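Local coordinates for protein D-aminopeptidase (Bacillus subtilis, PDB 1HI9) that is a zinc-dependent D-aminopeptidase that removes N-terminal residues from peptides containing D-amino acids, working inside the central chamber of a homodecamer, at residues Thr176-Arg179 / Ser180-Lys183; Glu222-Asn225 / Tyr226-Glu230; Trp231-Met235 / Pro236-Ile240. All coordinates share one frame; numbering follows the deposited sequence.

Overall arrangement
Read from the N terminus, the three contacts follow one another in series; none nests in or crosses another. Contact 1 closes the tight connection between strands 169-176 and 181-184, at one end of the strand order of the mixed seven-strand sheet. Contact 2 turns strand 218-223 of the antiparallel sheet into helix 226-232, and contact 3 leads from the end of that helix into strand 238-240, an outermost strand of the same sheet within this chain. Contacts 2 and 3 therefore share a helix and touch, Phe-223 CZ lying 3.8 Å from Ala-232 CB. Contact 1 stands apart, its centre about 27 Å from that of contact 2, yet both meet the third subunit of the decamer.

Contact 1. Residues Thr176-Arg179 / Ser180-Lys183; sequences TISR and SAVK
Ile-177 leans toward Ala-181 across a tight hairpin, their CB atoms 4.3 Å apart. Its CG1 is anti to its own carbonyl carbon (chi1 -66°) and the chain then runs straight on, which carries CD1 alongside strand 181-183 to 4.1 Å from Lys-183 CB. Ser-178 and Ala-181 share one face of the ladder as a hydrogen-bonded pair; Thr-176 and Val-182 share the other as a non-hydrogen-bonded pair, with Val-182 CG1 set against Thr-176 CA.

Between these pairs the register slips by one residue, a classic beta bulge. The evidence is that Ala-181 O takes two bonds, from Ile-177 N at 2.9 Å and Ser-178 N at 3.2 Å, both donors arriving on the same face of its carbonyl plane. At the loop end Ser-178 makes an ST turn: its OG accepts from Ser-180 N at 3.0 Å with an N-H...O angle of 157°.

The extended chain of Arg-179 carries its guanidinium group to Ser-114 O, bound through NH2, and comes about 4 Å from the side chain of the nucleophile His-115. On the second subunit, Asp-81 meets Ser-180 OG with its carboxylate OD1 and Ser-178 OG with its backbone O. Because that carbonyl oxygen can only accept, the Ser-178 hydroxyl both braces the turn and donates across the subunit interface.

Contact 2. Residues Glu222-Asn225 / Tyr226-Glu230; sequences EFAN and YGQAE
CG of Gln-228 stands anti to its carbonyl carbon (chi1 -56°) and the chain extends from there, folding the side chain back over the start of its own helix toward Asn-225, whose CG lies between its backbone N and carbonyl carbon. This is a helix N-terminus: Asn-225 is the N-cap and Gln-228 the third residue after it. Gln-228 OE1 accepts from Asn-225 N at 2.8 Å with an N-H...O angle of 160°, the donor sitting well off the plane of the amide carbonyl. That bond is the half of a capping box in which the third residue holds the N-cap backbone. OE1 also lies 3.0 Å from Ala-224 N, so the amide oxygen is tucked into the bend of the chain before the helix.

The two side-chain amides stack, their planes 21° apart, with Asn-225 CG 3.6 Å from Gln-228 CD; the chains carrying them cross at about a right angle. The helix itself opens with a weak bond from Gln-228 N to Asn-225 O, followed by a regular one from Glu-230 N to Tyr-226 O.

Phe-223, the last residue of strand 218-223, supplies the apolar side. Its CB packs 3.7 Å from Gln-228 CB, and CD1 comes within 3.8 Å of Ala-229 CA. Phe-223 also packs on Val-121, Val-247 and Ala-268, while the helix start makes its own contacts, Ala-229 with Val-247 of the antiparallel sheet and Gln-228 with Ala-268 of helix 254-268. Glu-230 OE1 accepts from Arg-179 N of the third subunit. Over the centre of one face of the Phe-223 ring stands the backbone oxygen of Gln-228, 4.1 Å above the plane.

Contact 3. Residues Trp231-Met235 / Pro236-Ile240; sequences WANLM and PGTEI
Thr-238 and Met-235 carry the polar part of this contact, through one carbonyl that accepts twice. Met-235 O accepts a hydrogen bond from Thr-238 OG1 at 2.7 Å, the hydroxyl lying in the carbonyl plane, and another from Thr-238 N at 3.3 Å, which approaches from somewhat out of that plane. The hydroxyl can reach because chi1 of 64° holds OG1 between the backbone N and the carbonyl carbon. A water sits between Asn-233 OD1 and Thr-238 O, but its distances are very short and its proton assignment is doubtful.

In the apolar packing, Met-235 crosses Pro-236 at about a right angle, CG lying 3.6 Å from CD of the proline; a bend at chi3 (89°) brings its CE to 3.8 Å from Thr-238 CG2. Ala-260, Val-263 and Met-264 of helix 254-268 pack on the same methionine. Without the hydroxyl and methyl of Thr-238, as with an alanine here, Met-235 O would probably keep only the longer N-H bond within this turn, and Met-235 CE would lose its methyl neighbour.

A van der Waals contact of aliphatic chain with amide joins Ile-240 to Asn-233: CG1 and CD1 lie obliquely against it, CG1 being 3.5 Å from Asn-233 CG.

Backbone geometry supplies the frame: a type I turn from Ala-232 to Met-235, closed by Met-235 N to Ala-232 O at 3.0 Å, then a type II turn from Met-235 to Thr-238 with Gly-237 at its positive-phi position. Two consecutive beta turns thus make the helix-to-strand connection, delivering the chain to strand 238-240, which pairs antiparallel with strand 246-250.

Contact 1. Residues Thr176-Arg179 / Ser180-Lys183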
ATOM      1  N   THR A 176      25.295 -21.551 -19.617  1.00 37.20           N
ATOM      2  CA  THR A 176      25.289 -20.961 -18.283  1.00 36.58           C
ATOM      3  C   THR A 176      26.583 -20.205 -17.972  1.00 36.47           C
ATOM      4  O   THR A 176      27.673 -20.724 -18.187  1.00 36.88           O
ATOM      5  CB  THR A 176      25.086 -22.053 -17.213  1.00 36.34           C
ATOM      6  OG1 THR A 176      23.730 -22.511 -17.249  1.00 34.00           O
ATOM      7  CG2 THR A 176      25.426 -21.519 -15.827  1.00 35.89           C
ATOM      8  N   ILE A 177      26.452 -18.977 -17.483  1.00 36.40           N
ATOM      9  CA  ILE A 177      27.602 -18.174 -17.095  1.00 35.63           C
ATOM     10  C   ILE A 177      27.589 -18.033 -15.562  1.00 36.54           C
ATOM     11  O   ILE A 177      28.641 -18.049 -14.918  1.00 38.14           O
ATOM     12  CB  ILE A 177      27.578 -16.784 -17.769  1.00 36.41           C
ATOM     13  CG1 ILE A 177      27.759 -16.955 -19.287  1.00 34.99           C
ATOM     14  CG2 ILE A 177      28.691 -15.887 -17.201  1.00 34.36           C
ATOM     15  CD1 ILE A 177      27.683 -15.644 -20.079  1.00 37.45           C
ATOM     16  N   SER A 178      26.392 -17.903 -14.989  1.00 34.14           N
ATOM     17  CA  SER A 178      26.202 -17.805 -13.537  1.00 32.56           C
ATOM     18  C   SER A 178      24.798 -18.323 -13.236  1.00 32.90           C
ATOM     19  O   SER A 178      24.065 -18.724 -14.146  1.00 32.03           O
ATOM     20  CB  SER A 178      26.338 -16.365 -13.038  1.00 31.13           C
ATOM     21  OG  SER A 178      25.126 -15.654 -13.152  1.00 31.09           O
ATOM     22  N   ARG A 179      24.414 -18.328 -11.969  1.00 32.49           N
ATOM     23  CA  ARG A 179      23.089 -18.818 -11.626  1.00 32.30           C
ATOM     24  C   ARG A 179      21.992 -17.884 -12.166  1.00 31.66           C
ATOM     25  O   ARG A 179      20.828 -18.263 -12.229  1.00 31.16           O
ATOM     26  CB  ARG A 179      22.961 -18.983 -10.108  1.00 33.15           C
ATOM     27  CG  ARG A 179      21.728 -19.760  -9.653  1.00 33.64           C
ATOM     28  CD  ARG A 179      21.976 -20.343  -8.283  1.00 35.52           C
ATOM     29  NE  ARG A 179      20.832 -21.050  -7.742  1.00 37.15           N
ATOM     30  CZ  ARG A 179      19.809 -20.460  -7.137  1.00 39.12           C
ATOM     31  NH1 ARG A 179      19.794 -19.140  -7.005  1.00 35.81           N
ATOM     32  NH2 ARG A 179      18.816 -21.196  -6.636  1.00 36.86           N
ATOM     33  N   SER A 180      22.363 -16.672 -12.572  1.00 31.81           N
ATOM     34  CA  SER A 180      21.386 -15.729 -13.107  1.00 32.77           C
ATOM     35  C   SER A 180      21.898 -15.022 -14.354  1.00 33.50           C
ATOM     36  O   SER A 180      21.635 -13.833 -14.566  1.00 32.79           O
ATOM     37  CB  SER A 180      21.014 -14.686 -12.047  1.00 32.86           C
ATOM     38  OG  SER A 180      22.156 -13.960 -11.626  1.00 31.60           O
ATOM     39  N   ALA A 181      22.645 -15.753 -15.175  1.00 34.15           N
ATOM     40  CA  ALA A 181      23.211 -15.185 -16.401  1.00 33.95           C
ATOM     41  C   ALA A 181      23.533 -16.274 -17.405  1.00 34.96           C
ATOM     42  O   ALA A 181      24.042 -17.336 -17.048  1.00 36.01           O
ATOM     43  CB  ALA A 181      24.473 -14.394 -16.073  1.00 30.77           C
ATOM     44  N   VAL A 182      23.241 -16.010 -18.667  1.00 36.31           N
ATOM     45  CA  VAL A 182      23.510 -16.992 -19.699  1.00 38.88           C
ATOM     46  C   VAL A 182      23.836 -16.359 -21.042  1.00 39.22           C
ATOM     47  O   VAL A 182      23.578 -15.179 -21.275  1.00 40.29           O
ATOM     48  CB  VAL A 182      22.303 -17.942 -19.904  1.00 38.84           C
ATOM     49  CG1 VAL A 182      22.042 -18.754 -18.642  1.00 40.44           C
ATOM     50  CG2 VAL A 182      21.073 -17.141 -20.283  1.00 38.28           C
ATOM     51  N   LYS A 183      24.447 -17.152 -21.906  1.00 40.90           N
ATOM     52  CA  LYS A 183      24.763 -16.730 -23.255  1.00 44.03           C
ATOM     53  C   LYS A 183      23.776 -17.588 -24.025  1.00 44.62           C
ATOM     54  O   LYS A 183      23.867 -18.821 -23.998  1.00 43.86           O
ATOM     55  CB  LYS A 183      26.193 -17.105 -23.621  1.00 46.13           C
ATOM     56  CG  LYS A 183      26.552 -16.882 -25.083  1.00 47.63           C
ATOM     57  CD  LYS A 183      27.904 -17.512 -25.397  1.00 49.84           C
ATOM     58  CE  LYS A 183      28.161 -17.586 -26.887  1.00 52.52           C
ATOM     59  NZ  LYS A 183      29.334 -18.455 -27.177  1.00 54.33           N
TER

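Contact 2. Residues Glu222-Asn225 / Tyr226-Glu230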
ATOM      1  N   GLU A 222      18.168 -33.812   1.375  1.00 37.07           N
ATOM      2  CA  GLU A 222      19.006 -32.990   2.227  1.00 37.29           C
ATOM      3  C   GLU A 222      18.490 -31.564   2.066  1.00 36.83           C
ATOM      4  O   GLU A 222      18.479 -31.027   0.956  1.00 36.90           O
ATOM      5  CB  GLU A 222      20.458 -33.067   1.781  1.00 38.20           C
ATOM      6  CG  GLU A 222      21.407 -32.350   2.718  1.00 42.43           C
ATOM      7  CD  GLU A 222      22.846 -32.387   2.228  1.00 43.14           C
ATOM      8  OE1 GLU A 222      23.369 -33.491   1.973  1.00 44.54           O
ATOM      9  OE2 GLU A 222      23.448 -31.306   2.100  1.00 46.27           O
ATOM     10  N   PHE A 223      18.054 -30.958   3.166  1.00 35.33           N
ATOM     11  CA  PHE A 223      17.534 -29.595   3.135  1.00 33.26           C
ATOM     12  C   PHE A 223      18.605 -28.574   3.508  1.00 34.23           C
ATOM     13  O   PHE A 223      19.642 -28.919   4.081  1.00 33.16           O
ATOM     14  CB  PHE A 223      16.336 -29.472   4.086  1.00 31.08           C
ATOM     15  CG  PHE A 223      15.172 -30.340   3.699  1.00 28.34           C
ATOM     16  CD1 PHE A 223      15.006 -31.600   4.268  1.00 26.49           C
ATOM     17  CD2 PHE A 223      14.254 -29.908   2.739  1.00 27.94           C
ATOM     18  CE1 PHE A 223      13.942 -32.425   3.886  1.00 27.49           C
ATOM     19  CE2 PHE A 223      13.182 -30.722   2.342  1.00 28.97           C
ATOM     20  CZ  PHE A 223      13.022 -31.988   2.918  1.00 25.82           C
ATOM     21  N   ALA A 224      18.349 -27.312   3.180  1.00 34.01           N
ATOM     22  CA  ALA A 224      19.301 -26.245   3.468  1.00 34.74           C
ATOM     23  C   ALA A 224      19.525 -26.027   4.963  1.00 35.43           C
ATOM     24  O   ALA A 224      20.665 -25.823   5.387  1.00 36.15           O
ATOM     25  CB  ALA A 224      18.842 -24.951   2.812  1.00 33.70           C
ATOM     26  N   ASN A 225      18.448 -26.062   5.754  1.00 34.45           N
ATOM     27  CA  ASN A 225      18.563 -25.866   7.206  1.00 33.70           C
ATOM     28  C   ASN A 225      17.821 -26.947   7.986  1.00 33.78           C
ATOM     29  O   ASN A 225      17.037 -27.710   7.425  1.00 35.23           O
ATOM     30  CB  ASN A 225      18.067 -24.467   7.627  1.00 32.40           C
ATOM     31  CG  ASN A 225      16.589 -24.252   7.353  1.00 34.55           C
ATOM     32  OD1 ASN A 225      16.204 -23.441   6.498  1.00 34.00           O
ATOM     33  ND2 ASN A 225      15.751 -24.979   8.077  1.00 33.13           N
ATOM     34  N   TYR A 226      18.073 -27.013   9.286  1.00 34.04           N
ATOM     35  CA  TYR A 226      17.441 -28.023  10.121  1.00 34.58           C
ATOM     36  C   TYR A 226      15.921 -27.840  10.274  1.00 33.95           C
ATOM     37  O   TYR A 226      15.173 -28.813  10.443  1.00 33.67           O
ATOM     38  CB  TYR A 226      18.106 -28.046  11.493  1.00 36.42           C
ATOM     39  CG  TYR A 226      17.871 -29.330  12.249  1.00 38.67           C
ATOM     40  CD1 TYR A 226      18.616 -30.485  11.965  1.00 40.72           C
ATOM     41  CD2 TYR A 226      16.896 -29.400  13.241  1.00 38.66           C
ATOM     42  CE1 TYR A 226      18.389 -31.680  12.660  1.00 40.49           C
ATOM     43  CE2 TYR A 226      16.664 -30.582  13.935  1.00 40.47           C
ATOM     44  CZ  TYR A 226      17.404 -31.711  13.644  1.00 40.03           C
ATOM     45  OH  TYR A 226      17.136 -32.860  14.332  1.00 42.37           O
ATOM     46  N   GLY A 227      15.467 -26.594  10.231  1.00 32.24           N
ATOM     47  CA  GLY A 227      14.043 -26.342  10.321  1.00 31.86           C
ATOM     48  C   GLY A 227      13.255 -27.051   9.220  1.00 31.80           C
ATOM     49  O   GLY A 227      12.196 -27.632   9.469  1.00 33.25           O
ATOM     50  N   GLN A 228      13.766 -27.029   7.997  1.00 31.43           N
ATOM     51  CA  GLN A 228      13.064 -27.669   6.893  1.00 32.90           C
ATOM     52  C   GLN A 228      13.068 -29.171   7.087  1.00 33.86           C
ATOM     53  O   GLN A 228      12.119 -29.858   6.706  1.00 34.16           O
ATOM     54  CB  GLN A 228      13.723 -27.299   5.569  1.00 33.72           C
ATOM     55  CG  GLN A 228      13.793 -25.792   5.368  1.00 33.97           C
ATOM     56  CD  GLN A 228      14.849 -25.392   4.357  1.00 35.08           C
ATOM     57  OE1 GLN A 228      15.971 -25.929   4.372  1.00 33.29           O
ATOM     58  NE2 GLN A 228      14.513 -24.436   3.488  1.00 28.35           N
ATOM     59  N   ALA A 229      14.138 -29.686   7.679  1.00 33.97           N
ATOM     60  CA  ALA A 229      14.211 -31.113   7.937  1.00 34.87           C
ATOM     61  C   ALA A 229      13.158 -31.493   8.990  1.00 34.00           C
ATOM     62  O   ALA A 229      12.468 -32.495   8.841  1.00 32.66           O
ATOM     63  CB  ALA A 229      15.615 -31.496   8.420  1.00 35.17           C
ATOM     64  N   GLU A 230      13.028 -30.694  10.046  1.00 34.67           N
ATOM     65  CA  GLU A 230      12.036 -30.987  11.084  1.00 35.69           C
ATOM     66  C   GLU A 230      10.628 -31.034  10.502  1.00 35.89           C
ATOM     67  O   GLU A 230       9.847 -31.911  10.846  1.00 36.12           O
ATOM     68  CB  GLU A 230      12.077 -29.932  12.191  1.00 37.55           C
ATOM     69  CG  GLU A 230      13.405 -29.851  12.924  1.00 40.38           C
ATOM     70  CD  GLU A 230      13.451 -28.738  13.957  1.00 44.27           C
ATOM     71  OE1 GLU A 230      13.072 -27.584  13.611  1.00 43.47           O
ATOM     72  OE2 GLU A 230      13.882 -29.017  15.112  1.00 44.96           O
TER

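Contact 3. Residues Trp231-Met235 / Pro236-Ile240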
ATOM      1  N   TRP A 231      10.298 -30.079   9.634  1.00 36.82           N
ATOM      2  CA  TRP A 231       8.979 -30.056   9.011  1.00 37.17           C
ATOM      3  C   TRP A 231       8.719 -31.362   8.255  1.00 38.29           C
ATOM      4  O   TRP A 231       7.696 -32.017   8.458  1.00 38.52           O
ATOM      5  CB  TRP A 231       8.852 -28.874   8.041  1.00 36.11           C
ATOM      6  CG  TRP A 231       8.180 -27.637   8.616  1.00 35.78           C
ATOM      7  CD1 TRP A 231       8.779 -26.448   8.960  1.00 32.87           C
ATOM      8  CD2 TRP A 231       6.775 -27.459   8.861  1.00 33.95           C
ATOM      9  NE1 TRP A 231       7.831 -25.548   9.391  1.00 31.71           N
ATOM     10  CE2 TRP A 231       6.601 -26.137   9.340  1.00 33.56           C
ATOM     11  CE3 TRP A 231       5.657 -28.284   8.717  1.00 34.01           C
ATOM     12  CZ2 TRP A 231       5.339 -25.626   9.679  1.00 33.62           C
ATOM     13  CZ3 TRP A 231       4.400 -27.775   9.054  1.00 34.37           C
ATOM     14  CH2 TRP A 231       4.253 -26.454   9.526  1.00 33.44           C
ATOM     15  N   ALA A 232       9.645 -31.736   7.379  1.00 38.80           N
ATOM     16  CA  ALA A 232       9.494 -32.959   6.596  1.00 39.12           C
ATOM     17  C   ALA A 232       9.438 -34.197   7.496  1.00 40.53           C
ATOM     18  O   ALA A 232       8.688 -35.145   7.233  1.00 39.80           O
ATOM     19  CB  ALA A 232      10.649 -33.095   5.603  1.00 36.78           C
ATOM     20  N   ASN A 233      10.230 -34.178   8.561  1.00 39.78           N
ATOM     21  CA  ASN A 233      10.287 -35.293   9.487  1.00 40.70           C
ATOM     22  C   ASN A 233       8.979 -35.497  10.254  1.00 41.57           C
ATOM     23  O   ASN A 233       8.868 -36.386  11.098  1.00 41.62           O
ATOM     24  CB  ASN A 233      11.461 -35.097  10.450  1.00 40.83           C
ATOM     25  CG  ASN A 233      11.733 -36.326  11.286  1.00 42.45           C
ATOM     26  OD1 ASN A 233      11.648 -37.457  10.790  1.00 42.14           O
ATOM     27  ND2 ASN A 233      12.076 -36.120  12.553  1.00 40.98           N
ATOM     28  N   LEU A 234       7.987 -34.671   9.949  1.00 41.59           N
ATOM     29  CA  LEU A 234       6.679 -34.772  10.581  1.00 42.04           C
ATOM     30  C   LEU A 234       5.886 -35.869   9.871  1.00 42.74           C
ATOM     31  O   LEU A 234       5.012 -36.498  10.458  1.00 42.91           O
ATOM     32  CB  LEU A 234       5.935 -33.449  10.447  1.00 42.80           C
ATOM     33  CG  LEU A 234       5.602 -32.627  11.689  1.00 45.12           C
ATOM     34  CD1 LEU A 234       6.726 -32.670  12.708  1.00 45.78           C
ATOM     35  CD2 LEU A 234       5.324 -31.202  11.241  1.00 44.43           C
ATOM     36  N   MET A 235       6.193 -36.093   8.599  1.00 42.67           N
ATOM     37  CA  MET A 235       5.490 -37.105   7.827  1.00 41.82           C
ATOM     38  C   MET A 235       5.796 -38.506   8.334  1.00 43.03           C
ATOM     39  O   MET A 235       6.957 -38.869   8.530  1.00 43.46           O
ATOM     40  CB  MET A 235       5.870 -37.012   6.354  1.00 40.94           C
ATOM     41  CG  MET A 235       4.973 -37.833   5.450  1.00 40.60           C
ATOM     42  SD  MET A 235       5.415 -37.690   3.717  1.00 41.03           S
ATOM     43  CE  MET A 235       6.627 -39.042   3.576  1.00 40.46           C
ATOM     44  N   PRO A 236       4.750 -39.321   8.551  1.00 42.92           N
ATOM     45  CA  PRO A 236       4.952 -40.687   9.037  1.00 42.71           C
ATOM     46  C   PRO A 236       5.877 -41.473   8.112  1.00 42.72           C
ATOM     47  O   PRO A 236       5.815 -41.330   6.891  1.00 43.90           O
ATOM     48  CB  PRO A 236       3.538 -41.262   9.045  1.00 43.02           C
ATOM     49  CG  PRO A 236       2.681 -40.054   9.287  1.00 43.35           C
ATOM     50  CD  PRO A 236       3.314 -39.036   8.376  1.00 43.31           C
ATOM     51  N   GLY A 237       6.731 -42.304   8.696  1.00 41.93           N
ATOM     52  CA  GLY A 237       7.646 -43.098   7.896  1.00 42.37           C
ATOM     53  C   GLY A 237       8.971 -42.423   7.578  1.00 43.88           C
ATOM     54  O   GLY A 237       9.794 -42.993   6.863  1.00 43.25           O
ATOM     55  N   THR A 238       9.186 -41.219   8.107  1.00 43.75           N
ATOM     56  CA  THR A 238      10.425 -40.490   7.866  1.00 45.04           C
ATOM     57  C   THR A 238      11.337 -40.509   9.080  1.00 46.43           C
ATOM     58  O   THR A 238      10.904 -40.795  10.193  1.00 45.28           O
ATOM     59  CB  THR A 238      10.163 -38.998   7.521  1.00 44.69           C
ATOM     60  OG1 THR A 238       9.568 -38.341   8.652  1.00 43.93           O
ATOM     61  CG2 THR A 238       9.253 -38.879   6.317  1.00 44.35           C
ATOM     62  N   GLU A 239      12.605 -40.180   8.854  1.00 48.94           N
ATOM     63  CA  GLU A 239      13.591 -40.132   9.927  1.00 51.09           C
ATOM     64  C   GLU A 239      14.739 -39.202   9.520  1.00 50.56           C
ATOM     65  O   GLU A 239      15.139 -39.160   8.354  1.00 49.46           O
ATOM     66  CB  GLU A 239      14.123 -41.547  10.208  1.00 52.95           C
ATOM     67  CG  GLU A 239      15.284 -41.613  11.202  1.00 58.12           C
ATOM     68  CD  GLU A 239      15.970 -42.988  11.246  1.00 61.64           C
ATOM     69  OE1 GLU A 239      17.069 -43.099  11.843  1.00 62.74           O
ATOM     70  OE2 GLU A 239      15.409 -43.958  10.686  1.00 63.52           O
ATOM     71  N   ILE A 240      15.251 -38.445  10.482  1.00 50.42           N
ATOM     72  CA  ILE A 240      16.364 -37.549  10.223  1.00 50.59           C
ATOM     73  C   ILE A 240      17.669 -38.248  10.577  1.00 51.73           C
ATOM     74  O   ILE A 240      17.793 -38.841  11.648  1.00 53.09           O
ATOM     75  CB  ILE A 240      16.267 -36.259  11.062  1.00 49.75           C
ATOM     76  CG1 ILE A 240      15.046 -35.449  10.631  1.00 48.74           C
ATOM     77  CG2 ILE A 240      17.534 -35.427  10.893  1.00 49.11           C
ATOM     78  CD1 ILE A 240      14.858 -34.171  11.401  1.00 46.14           C
TER
HETATM   79  O   HOH W   1       9.642 -38.933  11.195  1.00 37.96           O